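Local coordinates for protein eukaryotic initiation factor 4F subunit P150 (Saccharomyces cerevisiae, PDB 2VSO) that forms part of the cap-interacting eIF4F complex, an initial assembly point for the translation apparatus, and stimulates translation by interacting with poly(A)-binding protein, at residues C[47-57]-C[95-103]; C[82-93]-C[171-182]. One frame throughout, in Å; residues are numbered along the deposited sequence.

In the fold
Both contacts lie in the middle, 4A-binding domain of the factor, an all-helical MIF4G domain of HEAT-repeat type. Their segments alternate along the chain, in the order 47-57, 82-93, 95-103, 171-182. Contact 1 pairs helix 52-64 and the turn before it with helix 93-106. Contact 2 pairs the end of helix 73-88 and the turn after it with helix 163-185. The contact centres are about 15 Å apart, and contact 2 lies about 4 Å from the centre of the chain. They meet where Tyr-96 OH hydrogen-bonds Glu-89 OE2. A chain of another protein reaches residues of both contacts, consistent with a shared binding face on this domain.

Contact 1. Residues C[47-57]-C[95-103]; sequences LTLEMFDAISS and MYAQLCGKV
Met-95 fills the angle between Leu-47 and Phe-52. Its CG lies anti to the backbone N (chi1 180°), which carries the chain out from helix 93-106 toward the turn that precedes helix 52-64. CB starts the chain on the helix surface. Met-95 CG is the first atom to touch, 3.8 Å from Leu-47 CD2, and it also meets Phe-52 CD2. Met-95 SD runs past the Leu-47 side chain and comes 3.7 Å from Leu-47 O. A bend at the last torsion (chi3 -63°) then brings Met-95 CE to 3.6 Å from the backbone N of Leu-49. Leu-47 CD2 continues on to Tyr-96, where it touches CD1 at 3.5 Å. The hydroxyl of Tyr-96 points elsewhere, to Glu-89.

The ring of Phe-52 presents its edge to helix 93-106, with Met-95 O and Leu-99 N near its plane. Its CZ also meets Gln-98 CB at 3.9 Å. The MIF4G domain is a stack of helices of HEAT-repeat type, and here the segments 52-57 and 95-103 of two of them cross at -57°. The turn from Leu-49 to Phe-52 leads into the first helix. Thr-48 OG1 braces it as an ST motif by accepting from Met-51 N, and it also bonds a polar side chain of the chain of another protein.

Further along, the extended chain of Lys-102 crosses to Ser-56, and Lys-102 NZ donates to Ser-56 OG at 3.2 Å. An alanine in place of Lys-102 removes the long chain and its ammonium, and Ser-56 OG would probably lose its donor from the other helix. Ser-56 OG in turn donates to Phe-52 O at 2.9 Å, from above the carbonyl plane, so the serine relays one bond to the next. Phe-52 O also takes the backbone N of Ser-56, so two donors hold this carbonyl.

Contact 2. Residues C[82-93]-C[171-182]; sequences IFLKACDEPHWS and RRGLGLVRFIGF
The Phe-179 ring meets Ala-86 with a face and Phe-83 with an edge. Ala-86 CB sits over the centre of that face in a CH-pi contact, 3.4 Å from the ring centroid. The edge of Phe-179 points at the face of Phe-83 in a T-shaped stack, with planes at 89° and centroids 4.7 Å apart. Phe-179 CE2 is the atom over the middle of the Phe-83 ring. Ser-93 O lies at another part of the Phe-179 edge, 3.4 Å from Phe-179 CD1. With CG anti to the backbone N (chi1 -176°), the ring reaches across to helix 73-88.

Around this core, Ser-93 is a knob in the hole formed by Gly-175, Arg-178, Phe-179 and Phe-182. Gly-175 permits the close crossing of the helices: its CA is 4.4 Å from that of Cys-87, and a side chain there would run into Cys-87 O. Cys-87 SG packs on Leu-176 CB at 3.6 Å. Helix 122-139 backs this side, touching both Phe-83 and Leu-176. Arg-178 lays a face of its guanidinium over Pro-90 O.

At the outer end, Asp-88 OD2 takes Arg-172 NE at 2.8 Å and Arg-171 NH2 at 2.9 Å. The Arg-171 guanidinium is nearly parallel to the carboxylate, which it meets obliquely, and that of Arg-172 is steeply inclined to it. Both bonds are weak and bent, so the grip is likely to be more electrostatic than directional, and two positive groups around one oxygen should favour an ionised Asp-88.

Contact 1. Residues C[47-57]-C[95-103]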
loop_
_atom_site.group_PDB
_atom_site.type_symbol
_atom_site.label_atom_id
_atom_site.label_comp_id
_atom_site.label_asym_id
_atom_site.label_seq_id
_atom_site.Cartn_x
_atom_site.Cartn_y
_atom_site.Cartn_z
ATOM N N LEU C 47 11.037 -7.423 -13.020
ATOM C CA LEU C 47 11.146 -6.037 -13.454
ATOM C C LEU C 47 10.952 -5.069 -12.295
ATOM O O LEU C 47 9.849 -4.922 -11.769
ATOM C CB LEU C 47 10.148 -5.720 -14.567
ATOM C CG LEU C 47 10.382 -4.335 -15.173
ATOM C CD1 LEU C 47 11.684 -4.305 -15.957
ATOM C CD2 LEU C 47 9.214 -3.901 -16.049
ATOM N N THR C 48 12.035 -4.419 -11.891
ATOM C CA THR C 48 11.949 -3.326 -10.931
ATOM C C THR C 48 12.704 -2.127 -11.475
ATOM O O THR C 48 13.372 -2.207 -12.506
ATOM C CB THR C 48 12.532 -3.711 -9.576
ATOM O OG1 THR C 48 13.944 -3.913 -9.702
ATOM C CG2 THR C 48 11.885 -4.983 -9.079
ATOM N N LEU C 49 12.603 -1.009 -10.781
ATOM C CA LEU C 49 13.318 0.171 -11.209
ATOM C C LEU C 49 14.815 -0.104 -11.143
ATOM O O LEU C 49 15.556 0.190 -12.077
ATOM C CB LEU C 49 12.957 1.353 -10.324
ATOM C CG LEU C 49 13.547 2.673 -10.805
ATOM C CD1 LEU C 49 13.309 2.838 -12.302
ATOM C CD2 LEU C 49 12.960 3.834 -10.015
ATOM N N GLU C 50 15.251 -0.677 -10.033
ATOM C CA GLU C 50 16.658 -0.994 -9.844
ATOM C C GLU C 50 17.203 -1.868 -10.987
ATOM O O GLU C 50 18.175 -1.493 -11.643
ATOM C CB GLU C 50 16.862 -1.676 -8.487
ATOM C CG GLU C 50 18.302 -2.039 -8.169
ATOM C CD GLU C 50 18.463 -2.694 -6.799
ATOM O OE1 GLU C 50 19.261 -3.646 -6.681
ATOM O OE2 GLU C 50 17.786 -2.260 -5.843
ATOM N N MET C 51 16.567 -3.016 -11.228
ATOM C CA MET C 51 17.056 -4.001 -12.200
ATOM C C MET C 51 16.524 -3.790 -13.620
ATOM O O MET C 51 16.473 -4.721 -14.423
ATOM C CB MET C 51 16.697 -5.418 -11.743
ATOM C CG MET C 51 17.468 -5.890 -10.531
ATOM S SD MET C 51 19.245 -5.596 -10.728
ATOM C CE MET C 51 19.566 -6.514 -12.240
ATOM N N PHE C 52 16.148 -2.565 -13.937
ATOM C CA PHE C 52 15.406 -2.315 -15.155
ATOM C C PHE C 52 16.221 -2.531 -16.419
ATOM O O PHE C 52 15.833 -3.313 -17.287
ATOM C CB PHE C 52 14.819 -0.901 -15.154
ATOM C CG PHE C 52 13.985 -0.592 -16.371
ATOM C CD1 PHE C 52 14.576 -0.110 -17.526
ATOM C CD2 PHE C 52 12.618 -0.792 -16.358
ATOM C CE1 PHE C 52 13.812 0.172 -18.652
ATOM C CE2 PHE C 52 11.854 -0.510 -17.465
ATOM C CZ PHE C 52 12.453 -0.031 -18.622
ATOM N N ASP C 53 17.337 -1.823 -16.547
ATOM C CA ASP C 53 18.114 -1.911 -17.777
ATOM C C ASP C 53 18.576 -3.342 -18.045
ATOM O O ASP C 53 18.518 -3.818 -19.179
ATOM C CB ASP C 53 19.290 -0.942 -17.742
ATOM C CG ASP C 53 18.843 0.509 -17.747
ATOM O OD1 ASP C 53 18.042 0.877 -18.637
ATOM O OD2 ASP C 53 19.295 1.275 -16.865
ATOM N N ALA C 54 19.012 -4.028 -16.994
ATOM C CA ALA C 54 19.394 -5.426 -17.118
ATOM C C ALA C 54 18.238 -6.289 -17.623
ATOM O O ALA C 54 18.434 -7.172 -18.459
ATOM C CB ALA C 54 19.913 -5.961 -15.790
ATOM N N ILE C 55 17.034 -6.035 -17.118
ATOM C CA ILE C 55 15.907 -6.921 -17.409
ATOM C C ILE C 55 15.056 -6.502 -18.619
ATOM O O ILE C 55 14.444 -7.340 -19.289
ATOM C CB ILE C 55 15.074 -7.201 -16.146
ATOM C CG1 ILE C 55 15.670 -8.393 -15.419
ATOM C CG2 ILE C 55 13.634 -7.529 -16.484
ATOM C CD1 ILE C 55 15.055 -8.625 -14.087
ATOM N N SER C 56 15.032 -5.216 -18.921
ATOM C CA SER C 56 14.437 -4.795 -20.171
ATOM C C SER C 56 15.382 -5.137 -21.345
ATOM O O SER C 56 14.974 -5.153 -22.511
ATOM C CB SER C 56 14.096 -3.310 -20.139
ATOM O OG SER C 56 15.280 -2.544 -20.070
ATOM N N SER C 57 16.642 -5.431 -21.034
ATOM C CA SER C 57 17.588 -5.843 -22.065
ATOM C C SER C 57 17.355 -7.308 -22.383
ATOM O O SER C 57 17.459 -7.737 -23.535
ATOM C CB SER C 57 19.031 -5.645 -21.612
ATOM O OG SER C 57 19.573 -6.859 -21.124
ATOM N N MET C 95 6.237 1.690 -15.565
ATOM C CA MET C 95 7.514 1.008 -15.739
ATOM C C MET C 95 7.400 0.002 -16.894
ATOM O O MET C 95 8.315 -0.153 -17.696
ATOM C CB MET C 95 7.877 0.294 -14.437
ATOM C CG MET C 95 9.165 -0.470 -14.449
ATOM S SD MET C 95 9.207 -1.458 -12.941
ATOM C CE MET C 95 9.194 -0.160 -11.717
ATOM N N TYR C 96 6.258 -0.670 -16.980
ATOM C CA TYR C 96 5.987 -1.557 -18.098
ATOM C C TYR C 96 5.853 -0.738 -19.364
ATOM O O TYR C 96 6.291 -1.151 -20.438
ATOM C CB TYR C 96 4.705 -2.333 -17.854
ATOM C CG TYR C 96 4.829 -3.359 -16.767
ATOM C CD1 TYR C 96 5.819 -4.320 -16.812
ATOM C CD2 TYR C 96 3.962 -3.361 -15.687
ATOM C CE1 TYR C 96 5.938 -5.266 -15.809
ATOM C CE2 TYR C 96 4.067 -4.307 -14.693
ATOM C CZ TYR C 96 5.052 -5.255 -14.760
ATOM O OH TYR C 96 5.165 -6.192 -13.762
ATOM N N ALA C 97 5.244 0.434 -19.220
ATOM C CA ALA C 97 5.088 1.353 -20.327
ATOM C C ALA C 97 6.463 1.811 -20.816
ATOM O O ALA C 97 6.646 2.075 -21.998
ATOM C CB ALA C 97 4.212 2.525 -19.917
ATOM N N GLN C 98 7.438 1.868 -19.913
ATOM C CA GLN C 98 8.793 2.197 -20.311
ATOM C C GLN C 98 9.456 1.028 -21.031
ATOM O O GLN C 98 10.223 1.219 -21.979
ATOM C CB GLN C 98 9.631 2.585 -19.106
ATOM C CG GLN C 98 9.590 4.061 -18.781
ATOM C CD GLN C 98 10.249 4.381 -17.458
ATOM O OE1 GLN C 98 11.280 3.800 -17.102
ATOM N NE2 GLN C 98 9.656 5.309 -16.717
ATOM N N LEU C 99 9.166 -0.183 -20.563
ATOM C CA LEU C 99 9.705 -1.387 -21.163
ATOM C C LEU C 99 9.350 -1.420 -22.639
ATOM O O LEU C 99 10.158 -1.798 -23.466
ATOM C CB LEU C 99 9.125 -2.619 -20.483
ATOM C CG LEU C 99 9.638 -3.941 -21.058
ATOM C CD1 LEU C 99 11.139 -3.908 -21.064
ATOM C CD2 LEU C 99 9.142 -5.121 -20.228
ATOM N N CYS C 100 8.131 -1.004 -22.952
ATOM C CA CYS C 100 7.660 -0.982 -24.320
ATOM C C CYS C 100 8.437 0.047 -25.129
ATOM O O CYS C 100 8.910 -0.249 -26.220
ATOM C CB CYS C 100 6.156 -0.693 -24.365
ATOM S SG CYS C 100 5.160 -2.071 -23.790
ATOM N N GLY C 101 8.561 1.254 -24.599
ATOM C CA GLY C 101 9.396 2.257 -25.220
ATOM C C GLY C 101 10.809 1.750 -25.479
ATOM O O GLY C 101 11.448 2.182 -26.438
ATOM N N LYS C 102 11.309 0.844 -24.640
ATOM C CA LYS C 102 12.639 0.287 -24.886
ATOM C C LYS C 102 12.647 -0.686 -26.070
ATOM O O LYS C 102 13.622 -0.788 -26.809
ATOM C CB LYS C 102 13.199 -0.425 -23.657
ATOM C CG LYS C 102 14.723 -0.537 -23.730
ATOM C CD LYS C 102 15.316 -1.657 -22.892
ATOM C CE LYS C 102 16.831 -1.711 -23.126
ATOM N NZ LYS C 102 17.628 -2.540 -22.170
ATOM N N VAL C 103 11.551 -1.416 -26.223
ATOM C CA VAL C 103 11.429 -2.381 -27.283
ATOM C C VAL C 103 11.240 -1.676 -28.623
ATOM O O VAL C 103 11.808 -2.085 -29.631
ATOM C CB VAL C 103 10.276 -3.346 -26.998
ATOM C CG1 VAL C 103 10.113 -4.341 -28.156
ATOM C CG2 VAL C 103 10.541 -4.073 -25.691
#

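Contact 2. Residues C[82-93]-C[171-182]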
loop_
_atom_site.group_PDB
_atom_site.type_symbol
_atom_site.label_atom_id
_atom_site.label_comp_id
_atom_site.label_asym_id
_atom_site.label_seq_id
_atom_site.Cartn_x
_atom_site.Cartn_y
_atom_site.Cartn_z
ATOM N N ILE C 82 3.300 -8.403 -22.003
ATOM C CA ILE C 82 3.595 -7.179 -21.276
ATOM C C ILE C 82 2.292 -6.488 -20.934
ATOM O O ILE C 82 2.153 -5.919 -19.855
ATOM C CB ILE C 82 4.489 -6.212 -22.071
ATOM C CG1 ILE C 82 5.871 -6.824 -22.287
ATOM C CG2 ILE C 82 4.627 -4.899 -21.319
ATOM C CD1 ILE C 82 6.799 -5.960 -23.102
ATOM N N PHE C 83 1.334 -6.553 -21.853
ATOM C CA PHE C 83 0.004 -6.002 -21.599
ATOM C C PHE C 83 -0.731 -6.762 -20.507
ATOM O O PHE C 83 -1.343 -6.159 -19.625
ATOM C CB PHE C 83 -0.848 -5.975 -22.862
ATOM C CG PHE C 83 -0.709 -4.718 -23.660
ATOM C CD1 PHE C 83 -1.783 -3.856 -23.812
ATOM C CD2 PHE C 83 0.495 -4.391 -24.265
ATOM C CE1 PHE C 83 -1.662 -2.697 -24.568
ATOM C CE2 PHE C 83 0.621 -3.223 -25.005
ATOM C CZ PHE C 83 -0.457 -2.375 -25.152
ATOM N N LEU C 84 -0.681 -8.085 -20.565
ATOM C CA LEU C 84 -1.321 -8.890 -19.533
ATOM C C LEU C 84 -0.723 -8.560 -18.155
ATOM O O LEU C 84 -1.454 -8.420 -17.177
ATOM C CB LEU C 84 -1.209 -10.382 -19.865
ATOM C CG LEU C 84 -1.919 -10.818 -21.158
ATOM C CD1 LEU C 84 -1.634 -12.267 -21.482
ATOM C CD2 LEU C 84 -3.410 -10.597 -21.077
ATOM N N LYS C 85 0.599 -8.419 -18.089
ATOM C CA LYS C 85 1.281 -8.020 -16.863
ATOM C C LYS C 85 0.867 -6.620 -16.438
ATOM O O LYS C 85 0.506 -6.400 -15.289
ATOM C CB LYS C 85 2.802 -8.048 -17.037
ATOM C CG LYS C 85 3.536 -9.033 -16.116
ATOM C CD LYS C 85 3.497 -8.563 -14.674
ATOM C CE LYS C 85 3.588 -9.707 -13.688
ATOM N NZ LYS C 85 4.980 -10.007 -13.267
ATOM N N ALA C 86 0.921 -5.677 -17.369
ATOM C CA ALA C 86 0.623 -4.287 -17.056
ATOM C C ALA C 86 -0.794 -4.116 -16.510
ATOM O O ALA C 86 -1.019 -3.336 -15.587
ATOM C CB ALA C 86 0.848 -3.398 -18.286
ATOM N N CYS C 87 -1.734 -4.851 -17.094
ATOM C CA CYS C 87 -3.148 -4.778 -16.733
ATOM C C CYS C 87 -3.463 -5.368 -15.353
ATOM O O CYS C 87 -4.488 -5.030 -14.764
ATOM C CB CYS C 87 -3.989 -5.496 -17.800
ATOM S SG CYS C 87 -3.950 -4.691 -19.423
ATOM N N ASP C 88 -2.598 -6.252 -14.849
ATOM C CA ASP C 88 -2.809 -6.891 -13.541
ATOM C C ASP C 88 -1.957 -6.278 -12.425
ATOM O O ASP C 88 -2.155 -6.568 -11.243
ATOM C CB ASP C 88 -2.494 -8.387 -13.616
ATOM C CG ASP C 88 -3.509 -9.155 -14.419
ATOM O OD1 ASP C 88 -3.100 -10.016 -15.223
ATOM O OD2 ASP C 88 -4.719 -8.898 -14.253
ATOM N N GLU C 89 -0.989 -5.461 -12.813
ATOM C CA GLU C 89 -0.051 -4.868 -11.876
ATOM C C GLU C 89 0.042 -3.370 -12.130
ATOM O O GLU C 89 1.122 -2.851 -12.390
ATOM C CB GLU C 89 1.324 -5.558 -11.951
ATOM C CG GLU C 89 1.245 -7.038 -11.595
ATOM C CD GLU C 89 2.609 -7.738 -11.432
ATOM O OE1 GLU C 89 2.628 -8.931 -11.030
ATOM O OE2 GLU C 89 3.657 -7.113 -11.704
ATOM N N PRO C 90 -1.107 -2.680 -12.028
ATOM C CA PRO C 90 -1.297 -1.251 -12.290
ATOM C C PRO C 90 -0.250 -0.401 -11.606
ATOM O O PRO C 90 0.159 0.620 -12.154
ATOM C CB PRO C 90 -2.660 -0.963 -11.659
ATOM C CG PRO C 90 -3.368 -2.250 -11.702
ATOM C CD PRO C 90 -2.326 -3.288 -11.465
ATOM N N HIS C 91 0.162 -0.812 -10.413
ATOM C CA HIS C 91 1.143 -0.054 -9.657
ATOM C C HIS C 91 2.434 0.110 -10.451
ATOM O O HIS C 91 3.200 1.043 -10.219
ATOM C CB HIS C 91 1.425 -0.715 -8.301
ATOM C CG HIS C 91 2.315 0.092 -7.411
ATOM N ND1 HIS C 91 1.868 1.196 -6.710
ATOM C CD2 HIS C 91 3.631 -0.028 -7.112
ATOM C CE1 HIS C 91 2.865 1.713 -6.018
ATOM N NE2 HIS C 91 3.949 0.989 -6.246
ATOM N N TRP C 92 2.670 -0.798 -11.393
ATOM C CA TRP C 92 3.850 -0.705 -12.241
ATOM C C TRP C 92 3.559 -0.396 -13.726
ATOM O O TRP C 92 4.477 -0.387 -14.540
ATOM C CB TRP C 92 4.698 -1.957 -12.088
ATOM C CG TRP C 92 5.296 -2.077 -10.733
ATOM C CD1 TRP C 92 6.078 -1.149 -10.102
ATOM C CD2 TRP C 92 5.183 -3.182 -9.822
ATOM N NE1 TRP C 92 6.457 -1.609 -8.869
ATOM C CE2 TRP C 92 5.912 -2.863 -8.668
ATOM C CE3 TRP C 92 4.526 -4.419 -9.873
ATOM C CZ2 TRP C 92 6.015 -3.711 -7.578
ATOM C CZ3 TRP C 92 4.626 -5.264 -8.791
ATOM C CH2 TRP C 92 5.362 -4.909 -7.661
ATOM N N SER C 93 2.297 -0.123 -14.066
ATOM C CA SER C 93 1.912 0.241 -15.434
ATOM C C SER C 93 2.924 1.120 -16.174
ATOM O O SER C 93 3.089 0.977 -17.388
ATOM C CB SER C 93 0.542 0.932 -15.476
ATOM O OG SER C 93 -0.503 0.071 -15.913
ATOM N N ARG C 171 -11.309 -4.815 -13.035
ATOM C CA ARG C 171 -9.995 -4.458 -12.548
ATOM C C ARG C 171 -9.014 -4.418 -13.733
ATOM O O ARG C 171 -8.303 -3.430 -13.937
ATOM C CB ARG C 171 -9.568 -5.435 -11.449
ATOM C CG ARG C 171 -8.112 -5.379 -11.083
ATOM C CD ARG C 171 -7.736 -6.518 -10.152
ATOM N NE ARG C 171 -7.570 -7.782 -10.867
ATOM C CZ ARG C 171 -6.407 -8.239 -11.325
ATOM N NH1 ARG C 171 -5.293 -7.539 -11.144
ATOM N NH2 ARG C 171 -6.358 -9.401 -11.964
ATOM N N ARG C 172 -9.018 -5.475 -14.538
ATOM C CA ARG C 172 -8.084 -5.597 -15.657
ATOM C C ARG C 172 -8.372 -4.605 -16.776
ATOM O O ARG C 172 -7.455 -4.057 -17.373
ATOM C CB ARG C 172 -8.068 -7.027 -16.200
ATOM C CG ARG C 172 -7.416 -8.017 -15.254
ATOM C CD ARG C 172 -7.505 -9.435 -15.776
ATOM N NE ARG C 172 -6.968 -10.397 -14.818
ATOM C CZ ARG C 172 -7.007 -11.714 -14.988
ATOM N NH1 ARG C 172 -7.562 -12.222 -16.082
ATOM N NH2 ARG C 172 -6.496 -12.522 -14.070
ATOM N N GLY C 173 -9.644 -4.372 -17.063
ATOM C CA GLY C 173 -10.004 -3.337 -18.014
ATOM C C GLY C 173 -9.476 -1.978 -17.581
ATOM O O GLY C 173 -8.808 -1.294 -18.356
ATOM N N LEU C 174 -9.776 -1.591 -16.341
ATOM C CA LEU C 174 -9.319 -0.317 -15.789
ATOM C C LEU C 174 -7.797 -0.246 -15.686
ATOM O O LEU C 174 -7.216 0.810 -15.844
ATOM C CB LEU C 174 -9.980 -0.046 -14.429
ATOM C CG LEU C 174 -11.457 0.273 -14.644
ATOM C CD1 LEU C 174 -12.135 0.789 -13.389
ATOM C CD2 LEU C 174 -11.564 1.286 -15.788
ATOM N N GLY C 175 -7.158 -1.373 -15.405
ATOM C CA GLY C 175 -5.714 -1.428 -15.420
ATOM C C GLY C 175 -5.191 -1.111 -16.817
ATOM O O GLY C 175 -4.130 -0.508 -16.973
ATOM N N LEU C 176 -5.945 -1.514 -17.834
ATOM C CA LEU C 176 -5.558 -1.237 -19.211
ATOM C C LEU C 176 -5.702 0.231 -19.598
ATOM O O LEU C 176 -4.780 0.800 -20.177
ATOM C CB LEU C 176 -6.326 -2.120 -20.186
ATOM C CG LEU C 176 -6.313 -1.611 -21.621
ATOM C CD1 LEU C 176 -5.052 -2.072 -22.364
ATOM C CD2 LEU C 176 -7.577 -2.073 -22.314
ATOM N N VAL C 177 -6.845 0.845 -19.286
ATOM C CA VAL C 177 -7.039 2.266 -19.588
ATOM C C VAL C 177 -5.888 3.030 -18.979
ATOM O O VAL C 177 -5.384 4.004 -19.544
ATOM C CB VAL C 177 -8.348 2.841 -19.017
ATOM C CG1 VAL C 177 -9.562 2.191 -19.675
ATOM C CG2 VAL C 177 -8.383 2.628 -17.561
ATOM N N ARG C 178 -5.455 2.554 -17.821
ATOM C CA ARG C 178 -4.362 3.171 -17.112
ATOM C C ARG C 178 -3.080 3.027 -17.895
ATOM O O ARG C 178 -2.301 3.973 -18.013
ATOM C CB ARG C 178 -4.203 2.521 -15.744
ATOM C CG ARG C 178 -2.879 2.822 -15.132
ATOM C CD ARG C 178 -2.860 2.599 -13.650
ATOM N NE ARG C 178 -1.821 3.471 -13.139
ATOM C CZ ARG C 178 -1.621 3.752 -11.864
ATOM N NH1 ARG C 178 -2.395 3.212 -10.936
ATOM N NH2 ARG C 178 -0.640 4.574 -11.529
ATOM N N PHE C 179 -2.881 1.826 -18.425
ATOM C CA PHE C 179 -1.697 1.481 -19.186
ATOM C C PHE C 179 -1.655 2.212 -20.524
ATOM O O PHE C 179 -0.598 2.669 -20.954
ATOM C CB PHE C 179 -1.647 -0.025 -19.383
ATOM C CG PHE C 179 -0.415 -0.501 -20.070
ATOM C CD1 PHE C 179 0.831 -0.231 -19.554
ATOM C CD2 PHE C 179 -0.506 -1.237 -21.239
ATOM C CE1 PHE C 179 1.973 -0.681 -20.187
ATOM C CE2 PHE C 179 0.633 -1.689 -21.874
ATOM C CZ PHE C 179 1.874 -1.411 -21.343
ATOM N N ILE C 180 -2.813 2.327 -21.161
ATOM C CA ILE C 180 -2.951 3.166 -22.334
ATOM C C ILE C 180 -2.399 4.553 -22.037
ATOM O O ILE C 180 -1.667 5.128 -22.857
ATOM C CB ILE C 180 -4.423 3.358 -22.740
ATOM C CG1 ILE C 180 -5.096 2.029 -23.076
ATOM C CG2 ILE C 180 -4.529 4.348 -23.880
ATOM C CD1 ILE C 180 -4.387 1.212 -24.089
ATOM N N GLY C 181 -2.779 5.092 -20.869
ATOM C CA GLY C 181 -2.450 6.456 -20.491
ATOM C C GLY C 181 -0.955 6.673 -20.358
ATOM O O GLY C 181 -0.441 7.743 -20.644
ATOM N N PHE C 182 -0.258 5.636 -19.920
ATOM C CA PHE C 182 1.196 5.653 -19.827
ATOM C C PHE C 182 1.929 5.402 -21.152
ATOM O O PHE C 182 3.074 5.798 -21.311
ATOM C CB PHE C 182 1.659 4.660 -18.766
ATOM C CG PHE C 182 1.441 5.139 -17.355
ATOM C CD1 PHE C 182 0.902 4.298 -16.393
ATOM C CD2 PHE C 182 1.772 6.439 -16.991
ATOM C CE1 PHE C 182 0.701 4.742 -15.092
ATOM C CE2 PHE C 182 1.581 6.896 -15.682
ATOM C CZ PHE C 182 1.043 6.050 -14.732
#